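Local coordinates for uncharacterized protein (Jannaschia sp. CCS1, PDB 2PYQ) that is of unknown function, a small, mostly helical protein of the DUF2853 family with no strands, at residues Y12-D15 with L16-C20; G50-T53 with A54-E57; L103-F107 with G108-V112. All coordinates share one frame; numbering follows the deposited sequence.

From the N terminus, contact 1 (12-20) comes first and follows helix 4-18 over its last turns into the loop beyond. Contact 2 (50-57) starts helix 53-65, where the loop after helix 43-46 turns into it. Contact 3 (103-112) finishes helix 96-106 and leads into the C-terminal tail. The three lie in series: each is one continuous stretch and so closes no long loop, and none nests within or crosses another. Their centres stand about 22 Å (1 and 2), 17 Å (1 and 3) and 21 Å (2 and 3) apart, and the contacts do not touch one another. Helix 74-87 packs on side chains of all three, and helix 26-36 on those of contacts 1 and 3.

Contact 1: residues Y12-D15 with L16-C20; sequences YADD and LRNKC
Y12 O accepts from L16 N at 3.0 Å, an i to i+4 bond in the closing turns of helix 4-18, and the L16 side chain packs over the same oxygen, with CG 3.5 Å from Y12 O. The Y12 ring leads the other way, to Y95 and helices 26-36 and 96-106. A13 repeats the helical bond with R17 N, while its methyl meets M26 and L29 of helix 26-36. D14 is tied twice to N18. Its O takes N18 N, and its OD1 takes N18 ND2 in a nearly straight bond (177°) that arrives from above the carboxylate plane but lies in the amide plane of N18. CG of D14 anti to the backbone N (chi1 -161°) swings the carboxylate toward that amide. D15 O accepts from two donors, K19 N and C20 N, as the chain leaves helix 4-18. The D15 and K19 side chains run side by side in the same direction, and D15 OD1 and K19 NZ form a salt bridge at 3.3 Å, whose hydrogen bond is weak. OD2 of D15 also bonds Y87 OH, OD1 bonds Q11 NE2, and K19 NZ has a second salt bridge to E91. A water links D15 OD2 to the same NZ.

Contact 2: residues G50-T53 with A54-E57; sequences GSDT and AELE
D52 caps the N terminus of helix 53-65, its side chain accepting from E55 N three residues on. From the backbone outward, CB of D52 rests 3.9 Å from CB of E55, and CG stands beyond it, near the amides of A54 and E55. CG lies anti to the backbone N (chi1 -178°), which turns the carboxylate back over the first turn. There the two oxygens divide the work. OD2 takes E55 N at 2.9 Å, with the donor 42° above the carboxylate plane and a bent N-H...O angle of 136°; the same oxygen presses on CB of E55 at 3.1 Å. OD1 instead receives a water, and that water in turn accepts from A54 N at 2.8 Å. The carboxylate thereby serves two amides at the start of the helix, one directly and one through solvent, and its negative charge probably suits the positive end of the helix dipole.

The backbone carries the chain into the regular pattern. D52 O accepts from L56 N at 3.2 Å and also receives a weak bond from E55 N, and T53 O takes E57 N. CG of E57 lies against that threonine oxygen. The side chain of L56 folds back over the loop, its CD1 3.6 Å from G50 O. E55 OE2 reaches back along the chain to A49 N.

Helix 74-87 lies against this first turn: L56 packs on M77 and I80, and E57 on M77. E55 OE1 faces R96, at the start of helix 96-106, in a long, weak ion pair.

Contact 3: residues L103-F107 with G108-V112; sequences LTKHF and GKESV
Backbone and side-chain bonds between T104-K105 and G108-E110 make this the local C-terminal closure of helix 96-106, on the protein surface where the chain turns into its C-terminal tail. K109 N reaches back to T104 O at 2.9 Å, a 6→1 bond. G108 N bonds K105 O at 3.1 Å, with the donor standing well above the carbonyl plane. With G108 at positive phi (64°), these two bonds back into the last turn define a Schellman motif, which ends the helix and sends the chain off in a new direction. The methyl CG2 of T104 lies under the departing backbone, 3.5 Å from K109 C, while its OG1 turns back to bond Y100 O. Across the turn, the side chains of K105 and E110 cross at about a right angle. K105 bends at chi2 (-42°) and again further out, which brings NZ onto the anti lone pair of E110 OE2 in a 2.9 Å salt bridge, with CD of the lysine packed against the same oxygen at 3.2 Å. A water also donates to that oxygen and to K105 O. Both side chains rest on L28 of helix 26-36. On the other flank, CG of K109 lies 4.1 Å from CB of F107, and both residues meet L70. The F107 side chain touches L64 and L76, and over the centre of its ring sits CD2 of H106, 3.6 Å above the plane.

Contact 1: residues Y12-D15 with L16-C20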
ATOM      1  N   TYR A  12      -3.570   7.935  -5.521  1.00 21.43           N
ATOM      2  CA  TYR A  12      -2.987   7.396  -4.274  1.00 20.55           C
ATOM      3  C   TYR A  12      -2.824   8.496  -3.210  1.00 20.34           C
ATOM      4  O   TYR A  12      -3.125   8.277  -2.052  1.00 20.19           O
ATOM      5  CB  TYR A  12      -1.610   6.767  -4.511  1.00 20.24           C
ATOM      6  CG  TYR A  12      -1.555   5.646  -5.524  1.00 20.54           C
ATOM      7  CD1 TYR A  12      -2.684   4.873  -5.848  1.00 20.84           C
ATOM      8  CD2 TYR A  12      -0.330   5.300  -6.116  1.00 20.66           C
ATOM      9  CE1 TYR A  12      -2.601   3.830  -6.777  1.00 21.27           C
ATOM     10  CE2 TYR A  12      -0.243   4.270  -7.015  1.00 21.94           C
ATOM     11  CZ  TYR A  12      -1.369   3.533  -7.337  1.00 24.88           C
ATOM     12  OH  TYR A  12      -1.288   2.505  -8.221  1.00 27.57           O
ATOM     13  N   ALA A  13      -2.298   9.656  -3.632  1.00 20.78           N
ATOM     14  CA  ALA A  13      -2.106  10.807  -2.754  1.00 20.84           C
ATOM     15  C   ALA A  13      -3.451  11.294  -2.174  1.00 21.99           C
ATOM     16  O   ALA A  13      -3.559  11.580  -0.972  1.00 22.48           O
ATOM     17  CB  ALA A  13      -1.408  11.943  -3.465  1.00 21.53           C
ATOM     18  N   ASP A  14      -4.482  11.348  -3.029  1.00 21.80           N
ATOM     19  CA  ASP A  14      -5.817  11.757  -2.619  1.00 23.81           C
ATOM     20  C   ASP A  14      -6.401  10.772  -1.594  1.00 22.87           C
ATOM     21  O   ASP A  14      -6.939  11.206  -0.566  1.00 23.68           O
ATOM     22  CB  ASP A  14      -6.713  11.938  -3.861  1.00 29.70           C
ATOM     23  CG  ASP A  14      -7.952  12.805  -3.581  1.00 37.82           C
ATOM     24  OD1 ASP A  14      -8.816  12.383  -2.789  1.00 40.29           O
ATOM     25  OD2 ASP A  14      -8.063  13.928  -4.164  1.00 40.23           O
ATOM     26  N   ASP A  15      -6.291   9.472  -1.839  1.00 21.77           N
ATOM     27  CA  ASP A  15      -6.723   8.425  -0.895  1.00 20.88           C
ATOM     28  C   ASP A  15      -6.014   8.575   0.453  1.00 21.93           C
ATOM     29  O   ASP A  15      -6.651   8.524   1.506  1.00 21.36           O
ATOM     30  CB  ASP A  15      -6.476   7.003  -1.416  1.00 20.58           C
ATOM     31  CG  ASP A  15      -7.482   6.538  -2.454  1.00 28.23           C
ATOM     32  OD1 ASP A  15      -8.344   7.348  -2.897  1.00 31.70           O
ATOM     33  OD2 ASP A  15      -7.405   5.330  -2.805  1.00 24.52           O
ATOM     34  N   LEU A  16      -4.695   8.765   0.421  1.00 21.43           N
ATOM     35  CA  LEU A  16      -3.925   8.905   1.683  1.00 19.23           C
ATOM     36  C   LEU A  16      -4.429  10.104   2.503  1.00 21.07           C
ATOM     37  O   LEU A  16      -4.700   9.953   3.680  1.00 21.39           O
ATOM     38  CB  LEU A  16      -2.445   9.001   1.424  1.00 18.92           C
ATOM     39  CG  LEU A  16      -1.835   7.644   1.086  1.00 19.27           C
ATOM     40  CD1 LEU A  16      -0.489   7.862   0.382  1.00 20.72           C
ATOM     41  CD2 LEU A  16      -1.682   6.744   2.317  1.00 17.93           C
ATOM     42  N   ARG A  17      -4.607  11.254   1.856  1.00 20.35           N
ATOM     43  CA  ARG A  17      -5.063  12.445   2.558  1.00 22.42           C
ATOM     44  C   ARG A  17      -6.525  12.370   2.975  1.00 24.30           C
ATOM     45  O   ARG A  17      -6.857  12.539   4.159  1.00 23.48           O
ATOM     46  CB  ARG A  17      -4.779  13.716   1.742  1.00 21.74           C
ATOM     47  CG  ARG A  17      -5.133  15.031   2.489  1.00 36.07           C
ATOM     48  CD  ARG A  17      -4.530  16.284   1.825  1.00 41.69           C
ATOM     49  NE  ARG A  17      -3.081  16.439   2.066  1.00 43.66           N
ATOM     50  CZ  ARG A  17      -2.513  17.077   3.103  1.00 44.76           C
ATOM     51  NH1 ARG A  17      -3.231  17.615   4.078  1.00 45.50           N
ATOM     52  NH2 ARG A  17      -1.164  17.152   3.171  1.00 43.34           N
ATOM     53  N   ASN A  18      -7.391  12.067   2.005  1.00 24.44           N
ATOM     54  CA  ASN A  18      -8.847  12.190   2.202  1.00 26.06           C
ATOM     55  C   ASN A  18      -9.612  10.966   2.625  1.00 26.98           C
ATOM     56  O   ASN A  18     -10.780  11.097   3.016  1.00 31.29           O
ATOM     57  CB  ASN A  18      -9.444  12.811   0.933  1.00 28.55           C
ATOM     58  CG  ASN A  18      -8.915  14.215   0.694  1.00 32.49           C
ATOM     59  OD1 ASN A  18      -8.856  15.042   1.623  1.00 34.29           O
ATOM     60  ND2 ASN A  18      -8.534  14.495  -0.536  1.00 32.49           N
ATOM     61  N   LYS A  19      -9.028   9.788   2.501  1.00 24.42           N
ATOM     62  CA  LYS A  19      -9.609   8.556   3.033  1.00 24.44           C
ATOM     63  C   LYS A  19      -8.898   8.101   4.313  1.00 25.39           C
ATOM     64  O   LYS A  19      -9.548   7.820   5.305  1.00 26.04           O
ATOM     65  CB  LYS A  19      -9.645   7.425   2.009  1.00 22.47           C
ATOM     66  CG  LYS A  19     -10.573   7.713   0.866  1.00 23.10           C
ATOM     67  CD  LYS A  19     -10.552   6.573  -0.145  1.00 26.51           C
ATOM     68  CE  LYS A  19     -11.448   6.893  -1.321  1.00 30.69           C
ATOM     69  NZ  LYS A  19     -11.337   5.926  -2.448  1.00 33.05           N
ATOM     70  N   CYS A  20      -7.574   8.053   4.291  1.00 24.34           N
ATOM     71  CA  CYS A  20      -6.766   7.576   5.422  1.00 24.11           C
ATOM     72  C   CYS A  20      -6.347   8.664   6.433  1.00 26.81           C
ATOM     73  O   CYS A  20      -5.772   8.310   7.471  1.00 30.18           O
ATOM     74  CB  CYS A  20      -5.511   6.870   4.900  1.00 22.49           C
ATOM     75  SG  CYS A  20      -5.830   5.596   3.639  1.00 26.68           S
TER
HETATM   76  O   HOH W   1      -9.652   4.103  -3.638  1.00 27.79           O

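Contact 2: residues G50-T53 with A54-E57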
ATOM      1  N   GLY A  50      -9.082  -6.721   0.648  1.00 34.00           N
ATOM      2  CA  GLY A  50      -8.906  -6.635   2.104  1.00 32.99           C
ATOM      3  C   GLY A  50      -9.484  -7.784   2.909  1.00 36.50           C
ATOM      4  O   GLY A  50      -8.949  -8.139   3.948  1.00 38.57           O
ATOM      5  N   SER A  51     -10.575  -8.373   2.413  1.00 38.66           N
ATOM      6  CA  SER A  51     -11.253  -9.502   3.068  1.00 43.41           C
ATOM      7  C   SER A  51     -10.756 -10.899   2.633  1.00 44.61           C
ATOM      8  O   SER A  51     -11.371 -11.908   3.024  1.00 46.71           O
ATOM      9  CB  SER A  51     -12.751  -9.390   2.797  1.00 47.37           C
ATOM     10  OG  SER A  51     -12.995  -9.488   1.384  1.00 53.15           O
ATOM     11  N   ASP A  52      -9.667 -10.996   1.850  1.00 41.36           N
ATOM     12  CA  ASP A  52      -9.153 -12.297   1.430  1.00 42.64           C
ATOM     13  C   ASP A  52      -7.938 -12.683   2.257  1.00 41.49           C
ATOM     14  O   ASP A  52      -6.871 -12.084   2.102  1.00 41.38           O
ATOM     15  CB  ASP A  52      -8.790 -12.307  -0.038  1.00 46.96           C
ATOM     16  CG  ASP A  52      -8.301 -13.657  -0.470  1.00 55.74           C
ATOM     17  OD1 ASP A  52      -9.088 -14.642  -0.366  1.00 59.42           O
ATOM     18  OD2 ASP A  52      -7.117 -13.766  -0.884  1.00 59.46           O
ATOM     19  N   THR A  53      -8.079 -13.716   3.085  1.00 41.22           N
ATOM     20  CA  THR A  53      -7.020 -14.251   3.960  1.00 36.26           C
ATOM     21  C   THR A  53      -5.717 -14.534   3.243  1.00 31.89           C
ATOM     22  O   THR A  53      -4.675 -14.062   3.699  1.00 30.23           O
ATOM     23  CB  THR A  53      -7.535 -15.543   4.674  1.00 43.35           C
ATOM     24  OG1 THR A  53      -8.575 -15.154   5.612  1.00 42.92           O
ATOM     25  CG2 THR A  53      -6.421 -16.313   5.441  1.00 39.93           C
ATOM     26  N   ALA A  54      -5.768 -15.265   2.135  1.00 30.04           N
ATOM     27  CA  ALA A  54      -4.536 -15.632   1.383  1.00 30.00           C
ATOM     28  C   ALA A  54      -3.782 -14.414   0.826  1.00 29.28           C
ATOM     29  O   ALA A  54      -2.545 -14.397   0.844  1.00 30.18           O
ATOM     30  CB  ALA A  54      -4.861 -16.644   0.255  1.00 32.11           C
ATOM     31  N   GLU A  55      -4.518 -13.398   0.411  1.00 27.94           N
ATOM     32  CA  GLU A  55      -3.936 -12.193  -0.127  1.00 30.80           C
ATOM     33  C   GLU A  55      -3.176 -11.418   0.965  1.00 26.99           C
ATOM     34  O   GLU A  55      -2.090 -10.944   0.752  1.00 26.08           O
ATOM     35  CB  GLU A  55      -5.031 -11.408  -0.797  1.00 37.21           C
ATOM     36  CG  GLU A  55      -4.890 -10.012  -0.834  1.00 45.44           C
ATOM     37  CD  GLU A  55      -4.735  -9.521  -2.204  1.00 55.03           C
ATOM     38  OE1 GLU A  55      -3.644  -9.769  -2.761  1.00 58.90           O
ATOM     39  OE2 GLU A  55      -5.701  -8.896  -2.747  1.00 57.25           O
ATOM     40  N   LEU A  56      -3.754 -11.388   2.153  1.00 26.02           N
ATOM     41  CA  LEU A  56      -3.090 -10.792   3.310  1.00 24.62           C
ATOM     42  C   LEU A  56      -1.886 -11.615   3.740  1.00 24.54           C
ATOM     43  O   LEU A  56      -0.866 -11.032   4.119  1.00 25.95           O
ATOM     44  CB  LEU A  56      -4.050 -10.582   4.474  1.00 24.84           C
ATOM     45  CG  LEU A  56      -5.275  -9.724   4.165  1.00 24.94           C
ATOM     46  CD1 LEU A  56      -6.035  -9.528   5.469  1.00 26.21           C
ATOM     47  CD2 LEU A  56      -4.969  -8.381   3.497  1.00 23.73           C
ATOM     48  N   GLU A  57      -1.972 -12.947   3.684  1.00 24.10           N
ATOM     49  CA  GLU A  57      -0.808 -13.820   3.985  1.00 26.19           C
ATOM     50  C   GLU A  57       0.341 -13.590   2.981  1.00 26.46           C
ATOM     51  O   GLU A  57       1.517 -13.704   3.353  1.00 25.76           O
ATOM     52  CB  GLU A  57      -1.173 -15.323   4.016  1.00 27.88           C
ATOM     53  CG  GLU A  57      -2.168 -15.771   5.094  1.00 32.09           C
ATOM     54  CD  GLU A  57      -1.723 -15.499   6.505  1.00 38.68           C
ATOM     55  OE1 GLU A  57      -0.496 -15.348   6.765  1.00 40.38           O
ATOM     56  OE2 GLU A  57      -2.628 -15.459   7.399  1.00 39.85           O
TER
HETATM   57  O   HOH W   2      -7.996 -16.716   1.360  1.00 48.10           O

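Contact 3: residues L103-F107 with G108-V112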
ATOM      1  N   LEU A 103       1.927   0.443   5.183  1.00 16.74           N
ATOM      2  CA  LEU A 103       2.692  -0.555   5.935  1.00 17.16           C
ATOM      3  C   LEU A 103       4.145  -0.094   6.157  1.00 19.02           C
ATOM      4  O   LEU A 103       4.697  -0.266   7.248  1.00 19.52           O
ATOM      5  CB  LEU A 103       2.680  -1.911   5.245  1.00 17.76           C
ATOM      6  CG  LEU A 103       1.312  -2.623   5.246  1.00 18.93           C
ATOM      7  CD1 LEU A 103       1.326  -3.771   4.285  1.00 17.87           C
ATOM      8  CD2 LEU A 103       0.955  -3.084   6.663  1.00 17.36           C
ATOM      9  N   THR A 104       4.762   0.459   5.117  1.00 17.29           N
ATOM     10  CA  THR A 104       6.139   0.987   5.228  1.00 18.77           C
ATOM     11  C   THR A 104       6.245   2.061   6.335  1.00 19.46           C
ATOM     12  O   THR A 104       7.172   2.003   7.191  1.00 20.00           O
ATOM     13  CB  THR A 104       6.623   1.541   3.861  1.00 17.84           C
ATOM     14  OG1 THR A 104       6.560   0.495   2.880  1.00 19.02           O
ATOM     15  CG2 THR A 104       8.044   2.023   3.964  1.00 18.34           C
ATOM     16  N   LYS A 105       5.333   3.030   6.309  1.00 18.04           N
ATOM     17  CA  LYS A 105       5.164   4.012   7.403  1.00 20.88           C
ATOM     18  C   LYS A 105       4.933   3.379   8.785  1.00 19.45           C
ATOM     19  O   LYS A 105       5.566   3.749   9.722  1.00 17.31           O
ATOM     20  CB  LYS A 105       4.058   5.010   7.105  1.00 22.56           C
ATOM     21  CG  LYS A 105       4.297   5.997   6.050  1.00 26.11           C
ATOM     22  CD  LYS A 105       5.568   6.504   6.123  1.00 30.44           C
ATOM     23  CE  LYS A 105       5.539   7.910   5.997  1.00 32.87           C
ATOM     24  NZ  LYS A 105       6.424   8.488   7.057  1.00 34.81           N
ATOM     25  N   HIS A 106       3.998   2.441   8.833  1.00 16.53           N
ATOM     26  CA  HIS A 106       3.569   1.816  10.095  1.00 16.53           C
ATOM     27  C   HIS A 106       4.694   1.101  10.803  1.00 17.87           C
ATOM     28  O   HIS A 106       4.812   1.193  12.011  1.00 19.81           O
ATOM     29  CB  HIS A 106       2.441   0.814   9.812  1.00 19.91           C
ATOM     30  CG  HIS A 106       1.975   0.074  11.002  1.00 20.64           C
ATOM     31  ND1 HIS A 106       1.062   0.612  11.890  1.00 23.49           N
ATOM     32  CD2 HIS A 106       2.233  -1.184  11.436  1.00 21.41           C
ATOM     33  CE1 HIS A 106       0.834  -0.283  12.858  1.00 22.20           C
ATOM     34  NE2 HIS A 106       1.534  -1.364  12.608  1.00 20.81           N
ATOM     35  N   PHE A 107       5.553   0.437  10.035  1.00 17.12           N
ATOM     36  CA  PHE A 107       6.699  -0.272  10.551  1.00 17.22           C
ATOM     37  C   PHE A 107       8.008   0.552  10.552  1.00 17.88           C
ATOM     38  O   PHE A 107       9.022   0.021  10.931  1.00 19.88           O
ATOM     39  CB  PHE A 107       6.883  -1.599   9.831  1.00 17.45           C
ATOM     40  CG  PHE A 107       5.794  -2.611  10.121  1.00 18.23           C
ATOM     41  CD1 PHE A 107       5.704  -3.215  11.356  1.00 18.28           C
ATOM     42  CD2 PHE A 107       4.856  -2.946   9.145  1.00 17.35           C
ATOM     43  CE1 PHE A 107       4.726  -4.154  11.612  1.00 17.82           C
ATOM     44  CE2 PHE A 107       3.880  -3.874   9.393  1.00 17.52           C
ATOM     45  CZ  PHE A 107       3.809  -4.474  10.639  1.00 17.77           C
ATOM     46  N   GLY A 108       7.992   1.830  10.157  1.00 17.46           N
ATOM     47  CA  GLY A 108       9.183   2.657  10.168  1.00 19.01           C
ATOM     48  C   GLY A 108      10.298   2.217   9.228  1.00 22.03           C
ATOM     49  O   GLY A 108      11.475   2.440   9.506  1.00 23.86           O
ATOM     50  N   LYS A 109       9.910   1.693   8.065  1.00 22.24           N
ATOM     51  CA  LYS A 109      10.830   1.112   7.076  1.00 20.74           C
ATOM     52  C   LYS A 109      11.027   1.963   5.821  1.00 20.04           C
ATOM     53  O   LYS A 109      11.462   1.458   4.811  1.00 21.69           O
ATOM     54  CB  LYS A 109      10.326  -0.287   6.707  1.00 21.59           C
ATOM     55  CG  LYS A 109      10.465  -1.329   7.804  1.00 24.66           C
ATOM     56  CD  LYS A 109      11.915  -1.676   8.036  1.00 28.19           C
ATOM     57  CE  LYS A 109      12.096  -2.807   8.986  1.00 31.94           C
ATOM     58  NZ  LYS A 109      13.558  -3.081   9.083  1.00 36.29           N
ATOM     59  N   GLU A 110      10.802   3.256   5.934  1.00 20.83           N
ATOM     60  CA  GLU A 110      10.930   4.196   4.795  1.00 21.80           C
ATOM     61  C   GLU A 110      12.319   4.140   4.152  1.00 23.30           C
ATOM     62  O   GLU A 110      12.434   4.168   2.938  1.00 24.96           O
ATOM     63  CB  GLU A 110      10.692   5.656   5.209  1.00 22.95           C
ATOM     64  CG  GLU A 110       9.305   6.019   5.742  1.00 31.19           C
ATOM     65  CD  GLU A 110       9.120   5.762   7.240  1.00 37.73           C
ATOM     66  OE1 GLU A 110       9.850   4.917   7.830  1.00 37.73           O
ATOM     67  OE2 GLU A 110       8.236   6.423   7.848  1.00 41.90           O
ATOM     68  N   SER A 111      13.357   4.061   4.978  1.00 24.08           N
ATOM     69  CA  SER A 111      14.745   4.077   4.495  1.00 25.27           C
ATOM     70  C   SER A 111      15.118   2.894   3.582  1.00 23.32           C
ATOM     71  O   SER A 111      16.074   3.028   2.829  1.00 23.69           O
ATOM     72  CB  SER A 111      15.753   4.219   5.639  1.00 26.80           C
ATOM     73  OG  SER A 111      15.857   3.033   6.388  1.00 29.61           O
ATOM     74  N   VAL A 112      14.386   1.787   3.626  1.00 22.40           N
ATOM     75  CA  VAL A 112      14.659   0.671   2.713  1.00 24.08           C
ATOM     76  C   VAL A 112      14.462   1.052   1.230  1.00 23.37           C
ATOM     77  O   VAL A 112      15.090   0.447   0.365  1.00 25.41           O
ATOM     78  CB  VAL A 112      13.869  -0.661   3.029  1.00 27.24           C
ATOM     79  CG1 VAL A 112      14.016  -1.039   4.506  1.00 24.58           C
ATOM     80  CG2 VAL A 112      12.417  -0.586   2.644  1.00 26.71           C
TER
HETATM   81  O   HOH W   3       7.400   6.056  10.200  1.00 36.09           O